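Flagellar hook protein FlgE (Caulobacter crescentus CB15, PDB 5AY6) builds the bacterial flagellar hook, the flexible sleeve thought to work as a universal joint between motor and filament, and is represented here by a 32 kDa fragment. Local coordinates at residues K143-S148 and Q195-L200; P204-N209 and D270-D275. All blocks are in the same frame, centred on the assembly; numbering follows the deposited sequence.

Contact 1: residues K143-S148 and Q195-L200; sequences KLYDPS and QWYAEL
Tyr197 is the first residue of strand 195-202 to meet the loop 143-148, where an antiparallel five-stranded sheet faces the loop joining two short helices, 137-140 and 152-157. Its CD2 lies 3.7 Å from Tyr145 CD1, and the ring planes, 19° apart, are so far slid past each other that they hardly overlap. Tyr197 OH is hydrogen-bonded to the backbone O of Ser54, just after strand 45-53, and Ser54 OG bonds to Tyr145 O. Ala198 turns its methyl away and takes part through its carbonyl: water 1 donates to Ala198 O at 3.0 Å and to Tyr145 OH at 2.8 Å. Glu199 comes from the opposite direction, chain extended beyond CG, and sets OE2 at the edge of the Tyr145 ring. Tyr145, with CG anti to the backbone N (chi1 172°), points its hydroxyl at this carboxylate and donates to Glu199 OE2 at 2.6 Å, on the anti side and 19° out of the carboxylate plane. Met152 N also bonds to OE2, while Ser153 OG and Gln214 NE2 hold OE1, so four donors fix this buried group and would be expected to favour its charged form. A phenylalanine in place of Tyr145 would probably leave OE2 one donor short and water 1 without its acceptor on the loop. Over one face of the Tyr145 ring, toward the rim, sits Pro147 N, 3.8 Å above the plane.

Contact 2: residues P204-N209 and D270-D275; sequences PGDLAN and DALGID
The carboxylate of Asp206 presents one face to Leu272: the methyl CD1 stands almost straight above the carboxylate carbon, 4.3 Å from Asp206 CG and about equally far from the two oxygens. OD2 has Arg181, on strand 180-189, as a long, weak ion-pair partner. A second flat group, the peptide carbonyl of the same aspartate, meets the same methyl, with Asp206 O 3.7 Å from Leu272 CD1. The methyl thus rests against one side of Asp206, touching its backbone oxygen closely and lying more loosely over the carboxylate face. Leu272 reaches this place with CG anti to its carbonyl carbon (chi1 -57°), and its side chain also touches Arg181. The two segments are surface loops of the FlaE D2 region, one linking strands 195-202 and 214-222, the other leading from strand 242-245 to strand 277-291. Residues 270-272 have helical backbone angles without the regular helix bonds; a weak 3.0 Å bond runs from Gly273 N to Asp270 O, and Gly273 has positive phi. Farther along, Ala208 points its methyl at the backbone of Asp270, CB lying a loose 4.5 Å from Asp270 N. Polar ties come from just before Asp270: the backbones of Asp206 and Ala208 are hydrogen-bonded to Ala269 and Thr267, and Asn209 OD1 is bonded to Thr267 N.

From the N terminus, the chain lays down strand 6-12 of the mixed sheet, then builds the sheet of strands 24-39 to 92-99 before it reaches the loop 143-148. Contact 1 closes when strand 195-202 comes back against that loop, 47 residues on. The chain leaves this strand almost directly into 204-209, opening contact 2, which closes 61 residues later at 270-275, just ahead of strand 277-291. The two contacts follow in series, neither nested nor crossed, with centres about 24 Å apart. Contact 1 ties the interhelical loop to the five-stranded sheet 167-230, and contact 2 joins a loop between two strands of that sheet to a loop between two strands of the mixed one.

Contact 1: residues K143-S148 and Q195-L200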
loop_
_atom_site.group_PDB
_atom_site.type_symbol
_atom_site.label_atom_id
_atom_site.label_comp_id
_atom_site.label_asym_id
_atom_site.label_seq_id
_atom_site.Cartn_x
_atom_site.Cartn_y
_atom_site.Cartn_z
ATOM N N LYS A 143 -6.471 -11.666 -3.207
ATOM C CA LYS A 143 -7.185 -10.387 -3.145
ATOM C C LYS A 143 -6.377 -9.325 -2.398
ATOM O O LYS A 143 -6.800 -8.821 -1.357
ATOM C CB LYS A 143 -8.554 -10.574 -2.490
ATOM C CG LYS A 143 -9.453 -11.576 -3.220
ATOM C CD LYS A 143 -10.840 -11.635 -2.593
ATOM C CE LYS A 143 -11.616 -12.862 -3.059
ATOM N NZ LYS A 143 -11.689 -12.949 -4.544
ATOM N N LEU A 144 -5.204 -9.003 -2.931
ATOM C CA LEU A 144 -4.268 -8.125 -2.238
ATOM C C LEU A 144 -4.680 -6.658 -2.223
ATOM O O LEU A 144 -5.403 -6.182 -3.103
ATOM C CB LEU A 144 -2.877 -8.247 -2.856
ATOM C CG LEU A 144 -2.195 -9.594 -2.607
ATOM C CD1 LEU A 144 -0.848 -9.638 -3.294
ATOM C CD2 LEU A 144 -2.048 -9.809 -1.115
ATOM N N TYR A 145 -4.197 -5.955 -1.204
ATOM C CA TYR A 145 -4.373 -4.515 -1.074
ATOM C C TYR A 145 -3.929 -3.758 -2.314
ATOM O O TYR A 145 -2.879 -4.050 -2.900
ATOM C CB TYR A 145 -3.589 -3.998 0.136
ATOM C CG TYR A 145 -3.557 -2.489 0.258
ATOM C CD1 TYR A 145 -2.416 -1.768 -0.078
ATOM C CD2 TYR A 145 -4.665 -1.787 0.711
ATOM C CE1 TYR A 145 -2.383 -0.387 0.034
ATOM C CE2 TYR A 145 -4.640 -0.410 0.831
ATOM C CZ TYR A 145 -3.503 0.284 0.490
ATOM O OH TYR A 145 -3.488 1.655 0.603
ATOM N N ASP A 146 -4.741 -2.783 -2.702
ATOM C CA ASP A 146 -4.391 -1.847 -3.763
ATOM C C ASP A 146 -4.938 -0.477 -3.403
ATOM O O ASP A 146 -6.136 -0.334 -3.174
ATOM C CB ASP A 146 -4.949 -2.297 -5.106
ATOM C CG ASP A 146 -4.440 -1.446 -6.248
ATOM O OD1 ASP A 146 -4.912 -0.296 -6.387
ATOM O OD2 ASP A 146 -3.560 -1.923 -6.991
ATOM N N PRO A 147 -4.063 0.542 -3.357
ATOM C CA PRO A 147 -4.469 1.885 -2.928
ATOM C C PRO A 147 -5.549 2.493 -3.817
ATOM O O PRO A 147 -6.234 3.427 -3.395
ATOM C CB PRO A 147 -3.168 2.695 -3.009
ATOM C CG PRO A 147 -2.254 1.896 -3.891
ATOM C CD PRO A 147 -2.627 0.465 -3.675
ATOM N N SER A 148 -5.710 1.951 -5.018
ATOM C CA SER A 148 -6.685 2.464 -5.971
ATOM C C SER A 148 -7.945 1.606 -6.094
ATOM O O SER A 148 -9.054 2.136 -6.084
ATOM C CB SER A 148 -6.035 2.607 -7.348
ATOM O OG SER A 148 -7.011 2.833 -8.346
ATOM N N GLN A 195 7.964 0.053 7.418
ATOM C CA GLN A 195 7.225 0.612 6.301
ATOM C C GLN A 195 5.729 0.399 6.486
ATOM O O GLN A 195 5.297 -0.678 6.893
ATOM C CB GLN A 195 7.697 -0.032 5.002
ATOM C CG GLN A 195 6.887 0.336 3.785
ATOM C CD GLN A 195 7.148 -0.605 2.636
ATOM O OE1 GLN A 195 6.642 -1.730 2.611
ATOM N NE2 GLN A 195 7.960 -0.161 1.682
ATOM N N TRP A 196 4.945 1.431 6.196
ATOM C CA TRP A 196 3.492 1.349 6.310
ATOM C C TRP A 196 2.826 1.911 5.049
ATOM O O TRP A 196 3.361 2.823 4.420
ATOM C CB TRP A 196 3.006 2.109 7.550
ATOM C CG TRP A 196 3.481 1.528 8.861
ATOM C CD1 TRP A 196 4.767 1.490 9.329
ATOM C CD2 TRP A 196 2.671 0.913 9.873
ATOM N NE1 TRP A 196 4.806 0.883 10.560
ATOM C CE2 TRP A 196 3.533 0.524 10.919
ATOM C CE3 TRP A 196 1.303 0.660 9.996
ATOM C CZ2 TRP A 196 3.068 -0.109 12.072
ATOM C CZ3 TRP A 196 0.843 0.029 11.142
ATOM C CH2 TRP A 196 1.725 -0.351 12.164
ATOM N N TYR A 197 1.675 1.356 4.676
ATOM C CA TYR A 197 0.869 1.908 3.585
ATOM C C TYR A 197 -0.207 2.801 4.186
ATOM O O TYR A 197 -0.922 2.386 5.102
ATOM C CB TYR A 197 0.232 0.799 2.738
ATOM C CG TYR A 197 1.219 -0.087 2.013
ATOM C CD1 TYR A 197 2.521 0.338 1.776
ATOM C CD2 TYR A 197 0.849 -1.346 1.557
ATOM C CE1 TYR A 197 3.425 -0.466 1.108
ATOM C CE2 TYR A 197 1.749 -2.159 0.893
ATOM C CZ TYR A 197 3.033 -1.713 0.668
ATOM O OH TYR A 197 3.932 -2.512 -0.003
ATOM N N ALA A 198 -0.316 4.029 3.688
ATOM C CA ALA A 198 -1.211 5.007 4.297
ATOM C C ALA A 198 -2.192 5.618 3.309
ATOM O O ALA A 198 -1.896 5.755 2.123
ATOM C CB ALA A 198 -0.397 6.107 4.960
ATOM N N GLU A 199 -3.372 5.966 3.810
ATOM C CA GLU A 199 -4.336 6.742 3.044
ATOM C C GLU A 199 -4.899 7.858 3.906
ATOM O O GLU A 199 -5.137 7.677 5.102
ATOM C CB GLU A 199 -5.481 5.861 2.524
ATOM C CG GLU A 199 -5.030 4.718 1.635
ATOM C CD GLU A 199 -6.146 3.743 1.298
ATOM O OE1 GLU A 199 -7.314 4.170 1.147
ATOM O OE2 GLU A 199 -5.845 2.540 1.181
ATOM N N LEU A 200 -5.090 9.018 3.295
ATOM C CA LEU A 200 -5.894 10.065 3.894
ATOM C C LEU A 200 -7.258 10.015 3.221
ATOM O O LEU A 200 -7.342 9.828 2.012
ATOM C CB LEU A 200 -5.236 11.433 3.726
ATOM C CG LEU A 200 -4.078 11.714 4.689
ATOM C CD1 LEU A 200 -3.315 12.952 4.246
ATOM C CD2 LEU A 200 -4.600 11.879 6.106
HETATM O O HOH W 1 -1.305 3.336 0.424
#

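Contact 2: residues P204-N209 and D270-D275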
loop_
_atom_site.group_PDB
_atom_site.type_symbol
_atom_site.label_atom_id
_atom_site.label_comp_id
_atom_site.label_asym_id
_atom_site.label_seq_id
_atom_site.Cartn_x
_atom_site.Cartn_y
_atom_site.Cartn_z
ATOM N N PRO A 204 -16.933 8.834 3.324
ATOM C CA PRO A 204 -17.483 8.509 2.006
ATOM C C PRO A 204 -18.706 9.369 1.708
ATOM O O PRO A 204 -19.598 9.485 2.549
ATOM C CB PRO A 204 -17.849 7.027 2.134
ATOM C CG PRO A 204 -16.896 6.505 3.165
ATOM C CD PRO A 204 -16.741 7.632 4.156
ATOM N N GLY A 205 -18.722 10.008 0.544
ATOM C CA GLY A 205 -19.806 10.911 0.204
ATOM C C GLY A 205 -19.554 12.373 0.544
ATOM O O GLY A 205 -20.263 13.250 0.052
ATOM N N ASP A 206 -18.565 12.646 1.394
ATOM C CA ASP A 206 -18.213 14.032 1.721
ATOM C C ASP A 206 -17.452 14.715 0.585
ATOM O O ASP A 206 -17.309 15.942 0.577
ATOM C CB ASP A 206 -17.380 14.102 3.001
ATOM C CG ASP A 206 -18.228 14.303 4.242
ATOM O OD1 ASP A 206 -19.421 13.939 4.218
ATOM O OD2 ASP A 206 -17.695 14.825 5.250
ATOM N N LEU A 207 -16.961 13.924 -0.363
ATOM C CA LEU A 207 -16.287 14.458 -1.543
ATOM C C LEU A 207 -17.146 14.279 -2.791
ATOM O O LEU A 207 -17.789 13.249 -2.967
ATOM C CB LEU A 207 -14.935 13.778 -1.762
ATOM C CG LEU A 207 -13.895 13.799 -0.643
ATOM C CD1 LEU A 207 -12.605 13.134 -1.119
ATOM C CD2 LEU A 207 -13.630 15.213 -0.161
ATOM N N ALA A 208 -17.135 15.277 -3.664
ATOM C CA ALA A 208 -17.928 15.229 -4.888
ATOM C C ALA A 208 -17.273 14.391 -5.982
ATOM O O ALA A 208 -17.948 13.904 -6.885
ATOM C CB ALA A 208 -18.178 16.639 -5.400
ATOM N N ASN A 209 -15.959 14.225 -5.902
ATOM C CA ASN A 209 -15.185 13.670 -7.014
ATOM C C ASN A 209 -14.990 12.154 -6.981
ATOM O O ASN A 209 -14.442 11.574 -7.923
ATOM C CB ASN A 209 -13.823 14.347 -7.062
ATOM C CG ASN A 209 -13.064 14.194 -5.765
ATOM O OD1 ASN A 209 -13.420 14.797 -4.752
ATOM N ND2 ASN A 209 -12.015 13.380 -5.783
ATOM N N ASP A 270 -21.151 19.024 -3.084
ATOM C CA ASP A 270 -22.002 20.186 -3.333
ATOM C C ASP A 270 -22.917 20.558 -2.171
ATOM O O ASP A 270 -23.024 21.731 -1.796
ATOM C CB ASP A 270 -22.881 19.940 -4.551
ATOM C CG ASP A 270 -23.828 21.096 -4.830
ATOM O OD1 ASP A 270 -23.388 22.268 -4.783
ATOM O OD2 ASP A 270 -25.031 20.838 -5.059
ATOM N N ALA A 271 -23.590 19.549 -1.625
ATOM C CA ALA A 271 -24.591 19.735 -0.572
ATOM C C ALA A 271 -24.036 20.431 0.665
ATOM O O ALA A 271 -24.753 21.173 1.336
ATOM C CB ALA A 271 -25.186 18.387 -0.181
ATOM N N LEU A 272 -22.761 20.201 0.964
ATOM C CA LEU A 272 -22.142 20.809 2.135
ATOM C C LEU A 272 -22.015 22.321 1.961
ATOM O O LEU A 272 -22.139 23.074 2.927
ATOM C CB LEU A 272 -20.767 20.186 2.405
ATOM C CG LEU A 272 -20.762 18.671 2.604
ATOM C CD1 LEU A 272 -19.342 18.131 2.690
ATOM C CD2 LEU A 272 -21.553 18.288 3.851
ATOM N N GLY A 273 -21.770 22.754 0.723
ATOM C CA GLY A 273 -21.705 24.168 0.390
ATOM C C GLY A 273 -20.640 24.929 1.156
ATOM O O GLY A 273 -20.852 26.074 1.560
ATOM N N ILE A 274 -19.490 24.292 1.350
ATOM C CA ILE A 274 -18.412 24.858 2.157
ATOM C C ILE A 274 -17.194 25.225 1.316
ATOM O O ILE A 274 -17.056 24.776 0.173
ATOM C CB ILE A 274 -17.981 23.886 3.270
ATOM C CG1 ILE A 274 -17.619 22.524 2.675
ATOM C CG2 ILE A 274 -19.095 23.726 4.296
ATOM C CD1 ILE A 274 -17.199 21.489 3.710
ATOM N N ASP A 275 -16.315 26.039 1.898
ATOM C CA ASP A 275 -15.164 26.606 1.193
ATOM C C ASP A 275 -13.991 25.648 1.059
ATOM O O ASP A 275 -13.917 24.630 1.743
ATOM C CB ASP A 275 -14.673 27.869 1.907
ATOM C CG ASP A 275 -15.710 28.974 1.923
ATOM O OD1 ASP A 275 -16.531 29.038 0.986
ATOM O OD2 ASP A 275 -15.699 29.783 2.878
#